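Local coordinates for protein cohesin (Archaeoglobus fulgidus, PDB 2XDH) that forms a cohesin module, found outside cellulosomes, of a longer archaeal protein and probably serves in adhesion between proteins by recognising dockerin modules, at residues A[62-66]-A[67-71]; A[48-51]-A[52-56]. All blocks are in the same frame, centred on the assembly; numbering follows the deposited sequence.

Interaction 1: A[62-66]-A[67-71]; sequences QVEGN and QIKVG. Unlike the reference sequence in segment 62-66: Q62 (reference Asn).
E64 and K69 meet diagonally across one face of a tight beta hairpin, carboxylate to ammonium. The chain reverses in a type II' turn from E64 to Q67, with G65 supplying the positive phi (63°) that its first corner needs. Where the two strands leave the turn, E64 N donates to Q67 O at 3.0 Å. The return bond from Q67 N to E64 O, which closes the turn, is longer, 3.2 Å. Further down, Q62 and K69 form a second hydrogen-bonded antiparallel pair, and between the two pairs V63 faces I68, its CG2 4.2 Å from I68 CG1. The side chain of K69 leaves on the other face, alongside Q62, E64 and Q67. Its CB lies 3.8 Å from Q62 O, and its CG and then its CD run on toward E64 OE2. CE is modelled too close to that oxygen, and every contact of OE2 is therefore uncertain in length. The extended chain ends with NZ 2.9 Å from E64 OE2, a salt bridge that shares this doubt. E64 reaches it by setting CG between its backbone N and carbonyl carbon (chi1 54°), and the two side chains cross obliquely. With E64 replaced, an alanine here is likely to leave the K69 ammonium without this carboxylate and its chain free to swing. Strand 67-74 pairs along its other edge with strand 17-38, while I68 points inward onto V45 of strand 43-50 and V87 of strand 82-91.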
ATOM      1  N   GLN A  62      30.605   2.412   7.624  1.00 39.94           N
ATOM      2  CA  GLN A  62      32.024   2.113   7.666  1.00 43.39           C
ATOM      3  C   GLN A  62      32.679   2.755   6.459  1.00 46.20           C
ATOM      4  O   GLN A  62      32.243   2.544   5.326  1.00 45.19           O
ATOM      5  CB  GLN A  62      32.255   0.599   7.691  1.00 49.96           C
ATOM      6  CG  GLN A  62      33.669   0.160   7.295  1.00 69.49           C
ATOM      7  CD  GLN A  62      34.737   0.635   8.267  1.00 92.53           C
ATOM      8  OE1 GLN A  62      35.923   0.339   8.096  1.00110.33           O
ATOM      9  NE2 GLN A  62      34.325   1.374   9.291  1.00 93.63           N
ATOM     10  N   VAL A  63      33.702   3.566   6.705  1.00 42.37           N
ATOM     11  CA  VAL A  63      34.403   4.248   5.620  1.00 46.11           C
ATOM     12  C   VAL A  63      35.671   3.486   5.293  1.00 53.53           C
ATOM     13  O   VAL A  63      36.549   3.354   6.139  1.00 51.72           O
ATOM     14  CB  VAL A  63      34.775   5.688   6.001  1.00 47.65           C
ATOM     15  CG1 VAL A  63      35.560   6.355   4.866  1.00 46.62           C
ATOM     16  CG2 VAL A  63      33.531   6.492   6.351  1.00 47.93           C
ATOM     17  N   GLU A  64      35.762   2.974   4.071  1.00 54.60           N
ATOM     18  CA  GLU A  64      36.947   2.240   3.648  1.00 59.31           C
ATOM     19  C   GLU A  64      37.345   2.627   2.237  1.00 50.38           C
ATOM     20  O   GLU A  64      36.606   2.400   1.280  1.00 56.16           O
ATOM     21  CB  GLU A  64      36.739   0.727   3.769  1.00 76.03           C
ATOM     22  CG  GLU A  64      35.508   0.181   3.059  1.00 86.06           C
ATOM     23  CD  GLU A  64      35.217  -1.265   3.436  1.00 94.86           C
ATOM     24  OE1 GLU A  64      35.664  -1.703   4.520  1.00 96.44           O
ATOM     25  OE2 GLU A  64      34.545  -1.963   2.647  1.00 95.59           O
ATOM     26  N   GLY A  65      38.526   3.218   2.115  1.00 54.00           N
ATOM     27  CA  GLY A  65      38.978   3.739   0.845  1.00 60.82           C
ATOM     28  C   GLY A  65      38.046   4.850   0.406  1.00 61.78           C
ATOM     29  O   GLY A  65      37.678   5.722   1.200  1.00 63.53           O
ATOM     30  N   ASN A  66      37.656   4.813  -0.858  1.00 47.92           N
ATOM     31  CA  ASN A  66      36.755   5.820  -1.396  1.00 48.66           C
ATOM     32  C   ASN A  66      35.299   5.379  -1.383  1.00 43.05           C
ATOM     33  O   ASN A  66      34.523   5.757  -2.254  1.00 46.70           O
ATOM     34  CB  ASN A  66      37.177   6.200  -2.814  1.00 50.93           C
ATOM     35  CG  ASN A  66      38.305   7.217  -2.829  1.00 76.83           C
ATOM     36  OD1 ASN A  66      38.766   7.666  -1.776  1.00 77.53           O
ATOM     37  ND2 ASN A  66      38.760   7.583  -4.024  1.00 88.32           N
ATOM     38  N   GLN A  67      34.917   4.580  -0.397  1.00 49.67           N
ATOM     39  CA  GLN A  67      33.505   4.236  -0.279  1.00 45.57           C
ATOM     40  C   GLN A  67      32.998   4.171   1.150  1.00 46.58           C
ATOM     41  O   GLN A  67      33.719   3.789   2.067  1.00 53.47           O
ATOM     42  CB  GLN A  67      33.157   2.970  -1.068  1.00 49.27           C
ATOM     43  CG  GLN A  67      33.863   1.707  -0.669  1.00 55.84           C
ATOM     44  CD  GLN A  67      33.646   0.602  -1.695  1.00 65.35           C
ATOM     45  OE1 GLN A  67      33.592   0.864  -2.897  1.00 63.30           O
ATOM     46  NE2 GLN A  67      33.507  -0.636  -1.224  1.00 68.20           N
ATOM     47  N   ILE A  68      31.751   4.585   1.326  1.00 37.38           N
ATOM     48  CA  ILE A  68      31.101   4.553   2.619  1.00 38.38           C
ATOM     49  C   ILE A  68      30.033   3.471   2.568  1.00 42.59           C
ATOM     50  O   ILE A  68      29.095   3.564   1.783  1.00 38.52           O
ATOM     51  CB  ILE A  68      30.430   5.899   2.920  1.00 42.14           C
ATOM     52  CG1 ILE A  68      31.446   7.035   2.742  1.00 39.82           C
ATOM     53  CG2 ILE A  68      29.827   5.883   4.329  1.00 44.03           C
ATOM     54  CD1 ILE A  68      30.813   8.405   2.515  1.00 44.22           C
ATOM     55  N   LYS A  69      30.203   2.426   3.367  1.00 37.70           N
ATOM     56  CA  LYS A  69      29.190   1.387   3.471  1.00 37.05           C
ATOM     57  C   LYS A  69      28.236   1.775   4.578  1.00 37.20           C
ATOM     58  O   LYS A  69      28.651   2.066   5.701  1.00 34.54           O
ATOM     59  CB  LYS A  69      29.835   0.026   3.769  1.00 39.29           C
ATOM     60  CG  LYS A  69      30.745  -0.471   2.648  1.00 55.17           C
ATOM     61  CD  LYS A  69      31.206  -1.906   2.853  1.00 65.86           C
ATOM     62  CE  LYS A  69      31.886  -2.435   1.593  1.00 82.29           C
ATOM     63  NZ  LYS A  69      32.450  -3.807   1.763  1.00 88.00           N
ATOM     64  N   VAL A  70      26.950   1.776   4.263  1.00 30.35           N
ATOM     65  CA  VAL A  70      25.946   2.222   5.199  1.00 29.40           C
ATOM     66  C   VAL A  70      24.917   1.134   5.372  1.00 34.47           C
ATOM     67  O   VAL A  70      24.473   0.531   4.397  1.00 33.97           O
ATOM     68  CB  VAL A  70      25.228   3.497   4.693  1.00 33.95           C
ATOM     69  CG1 VAL A  70      24.048   3.839   5.604  1.00 34.12           C
ATOM     70  CG2 VAL A  70      26.216   4.655   4.600  1.00 37.78           C
ATOM     71  N   GLY A  71      24.543   0.882   6.623  1.00 32.12           N
ATOM     72  CA  GLY A  71      23.527  -0.101   6.918  1.00 27.52           C
ATOM     73  C   GLY A  71      22.457   0.566   7.759  1.00 34.35           C
ATOM     74  O   GLY A  71      22.759   1.243   8.749  1.00 35.44           O
TER

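Interaction 2: A[48-51]-A[52-56]; sequences VLQG and SLTQN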
ATOM      1  N   VAL A  48      29.472  10.957   9.227  1.00 36.19           N
ATOM      2  CA  VAL A  48      28.289  10.398   8.580  1.00 35.63           C
ATOM      3  C   VAL A  48      27.176  10.429   9.618  1.00 43.33           C
ATOM      4  O   VAL A  48      27.306   9.818  10.687  1.00 40.50           O
ATOM      5  CB  VAL A  48      28.529   8.950   8.130  1.00 37.14           C
ATOM      6  CG1 VAL A  48      27.275   8.357   7.489  1.00 41.59           C
ATOM      7  CG2 VAL A  48      29.724   8.869   7.158  1.00 37.74           C
ATOM      8  N   LEU A  49      26.098  11.151   9.316  1.00 35.33           N
ATOM      9  CA  LEU A  49      25.038  11.397  10.290  1.00 37.73           C
ATOM     10  C   LEU A  49      23.708  10.840   9.796  1.00 43.69           C
ATOM     11  O   LEU A  49      23.450  10.815   8.593  1.00 38.05           O
ATOM     12  CB  LEU A  49      24.886  12.902  10.531  1.00 40.87           C
ATOM     13  CG  LEU A  49      26.044  13.680  11.156  1.00 52.38           C
ATOM     14  CD1 LEU A  49      25.716  15.161  11.220  1.00 58.38           C
ATOM     15  CD2 LEU A  49      26.362  13.158  12.538  1.00 50.63           C
ATOM     16  N   GLN A  50      22.876  10.386  10.733  1.00 38.26           N
ATOM     17  CA  GLN A  50      21.507   9.962  10.426  1.00 32.79           C
ATOM     18  C   GLN A  50      20.752  11.113   9.782  1.00 34.50           C
ATOM     19  O   GLN A  50      21.053  12.285  10.031  1.00 37.48           O
ATOM     20  CB  GLN A  50      20.792   9.448  11.697  1.00 31.65           C
ATOM     21  CG  GLN A  50      21.211   8.028  12.080  1.00 37.80           C
ATOM     22  CD  GLN A  50      21.162   7.755  13.576  1.00 49.15           C
ATOM     23  OE1 GLN A  50      22.076   8.124  14.307  1.00 44.63           O
ATOM     24  NE2 GLN A  50      20.103   7.082  14.033  1.00 41.47           N
ATOM     25  N   GLY A  51      19.776  10.775   8.945  1.00 32.22           N
ATOM     26  CA  GLY A  51      18.992  11.769   8.236  1.00 33.66           C
ATOM     27  C   GLY A  51      17.616  11.946   8.844  1.00 35.21           C
ATOM     28  O   GLY A  51      17.365  11.468   9.954  1.00 36.45           O
ATOM     29  N   SER A  52      16.729  12.631   8.119  1.00 33.89           N
ATOM     30  CA  SER A  52      15.421  12.997   8.666  1.00 35.88           C
ATOM     31  C   SER A  52      14.539  11.775   8.910  1.00 40.58           C
ATOM     32  O   SER A  52      13.606  11.820   9.706  1.00 39.05           O
ATOM     33  CB  SER A  52      14.694  13.977   7.732  1.00 36.06           C
ATOM     34  OG  SER A  52      14.331  13.359   6.501  1.00 35.80           O
ATOM     35  N   LEU A  53      14.834  10.676   8.231  1.00 32.87           N
ATOM     36  CA  LEU A  53      13.993   9.488   8.347  1.00 27.99           C
ATOM     37  C   LEU A  53      14.572   8.433   9.274  1.00 31.99           C
ATOM     38  O   LEU A  53      13.895   7.477   9.611  1.00 33.09           O
ATOM     39  CB  LEU A  53      13.773   8.852   6.966  1.00 26.30           C
ATOM     40  CG  LEU A  53      13.012   9.702   5.963  1.00 31.41           C
ATOM     41  CD1 LEU A  53      13.051   9.044   4.559  1.00 38.37           C
ATOM     42  CD2 LEU A  53      11.579   9.877   6.441  1.00 36.82           C
ATOM     43  N   THR A  54      15.833   8.591   9.665  1.00 27.94           N
ATOM     44  CA  THR A  54      16.547   7.500  10.313  1.00 30.21           C
ATOM     45  C   THR A  54      17.088   7.907  11.691  1.00 28.64           C
ATOM     46  O   THR A  54      17.981   7.254  12.209  1.00 33.82           O
ATOM     47  CB  THR A  54      17.723   7.009   9.443  1.00 33.76           C
ATOM     48  OG1 THR A  54      18.510   8.139   9.051  1.00 34.22           O
ATOM     49  CG2 THR A  54      17.221   6.280   8.172  1.00 29.62           C
ATOM     50  N   GLN A  55      16.559   8.994  12.260  1.00 34.11           N
ATOM     51  CA  GLN A  55      17.012   9.479  13.565  1.00 33.42           C
ATOM     52  C   GLN A  55      16.890   8.390  14.629  1.00 36.76           C
ATOM     53  O   GLN A  55      17.628   8.384  15.611  1.00 35.23           O
ATOM     54  CB  GLN A  55      16.195  10.699  14.007  1.00 36.48           C
ATOM     55  CG  GLN A  55      16.454  11.982  13.225  1.00 40.92           C
ATOM     56  CD  GLN A  55      17.868  12.487  13.407  1.00 45.87           C
ATOM     57  OE1 GLN A  55      18.325  12.676  14.526  1.00 47.46           O
ATOM     58  NE2 GLN A  55      18.572  12.692  12.309  1.00 41.68           N
ATOM     59  N   ASN A  56      15.941   7.477  14.439  1.00 33.26           N
ATOM     60  CA  ASN A  56      15.669   6.449  15.441  1.00 36.47           C
ATOM     61  C   ASN A  56      15.815   5.033  14.899  1.00 37.95           C
ATOM     62  O   ASN A  56      15.489   4.056  15.572  1.00 46.18           O
ATOM     63  CB  ASN A  56      14.290   6.678  16.074  1.00 32.05           C
ATOM     64  CG  ASN A  56      14.241   7.960  16.889  1.00 36.51           C
ATOM     65  OD1 ASN A  56      13.597   8.945  16.505  1.00 40.63           O
ATOM     66  ND2 ASN A  56      14.938   7.959  18.010  1.00 33.35           N
TER
HETATM   67  O   HOH W   1      21.505  13.448  12.533  1.00 46.29           O
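Q50 reaches over the start of the loop that follows its strand and hands its side-chain amide to T54: NE2 donates to T54 O at 2.8 Å, within the plane of that carbonyl, whose oxygen sits 19° out of the Q50 amide plane. A bend at chi2 (149°) lays the aliphatic part of the chain along the same carbonyl, with Q50 CG 3.3 Å from T54 O. In the other direction T54 OG1 accepts the backbone N-H of G51 at 2.9 Å. The carbonyl of G51 takes two donors from opposite faces of its plane, the backbone N of T54 at 3.3 Å and the side-chain NE2 of Q55 at 2.9 Å. Neither comes in on a lone pair direction. The bond from T54 N closes a type I beta turn over G51, S52, L53 and T54, by which the chain leaves strand 43-50 of the cohesin jelly-roll sandwich and turns back so that T54 and Q55 lie beside Q50 and G51. Q55 starts out pointing away from G51, but the bend at its chi2 (-64°) folds the amide back, with G51 O close to the amide plane. The same NE2 gives a further bond, 3.0 Å long, to a water that in turn donates to Q50 O at 2.8 Å, tying the last strand residue to the loop. Beyond this shell, T54 OG1, which accepts from G51 N, donates to L84 O, and S52 N is held by S83 OG, both on strand 82-91. The side chain of T54 rests on I72 and I78, and that of Q50 on F59 of the following strand.

How the interactions relate
From the N terminus, strand 43-50 comes first, paired with strand 82-91, and interaction 2 turns the chain at its end through residues 51-56. Strand 58-64 begins just beyond that loop, and interaction 1 then reverses it at residues 64-67 into strand 67-74, which joins strand 17-38. The two contacts lie in series: each closes its own short loop, and they neither nest nor cross. Their centres are about 16 Å apart, yet they touch in the interior, where V48 CG2 packs on I68 CG2 at 4.1 Å. Strand 43-50 and the 58-74 hairpin therefore meet through apolar side chains as well as through the connecting loop.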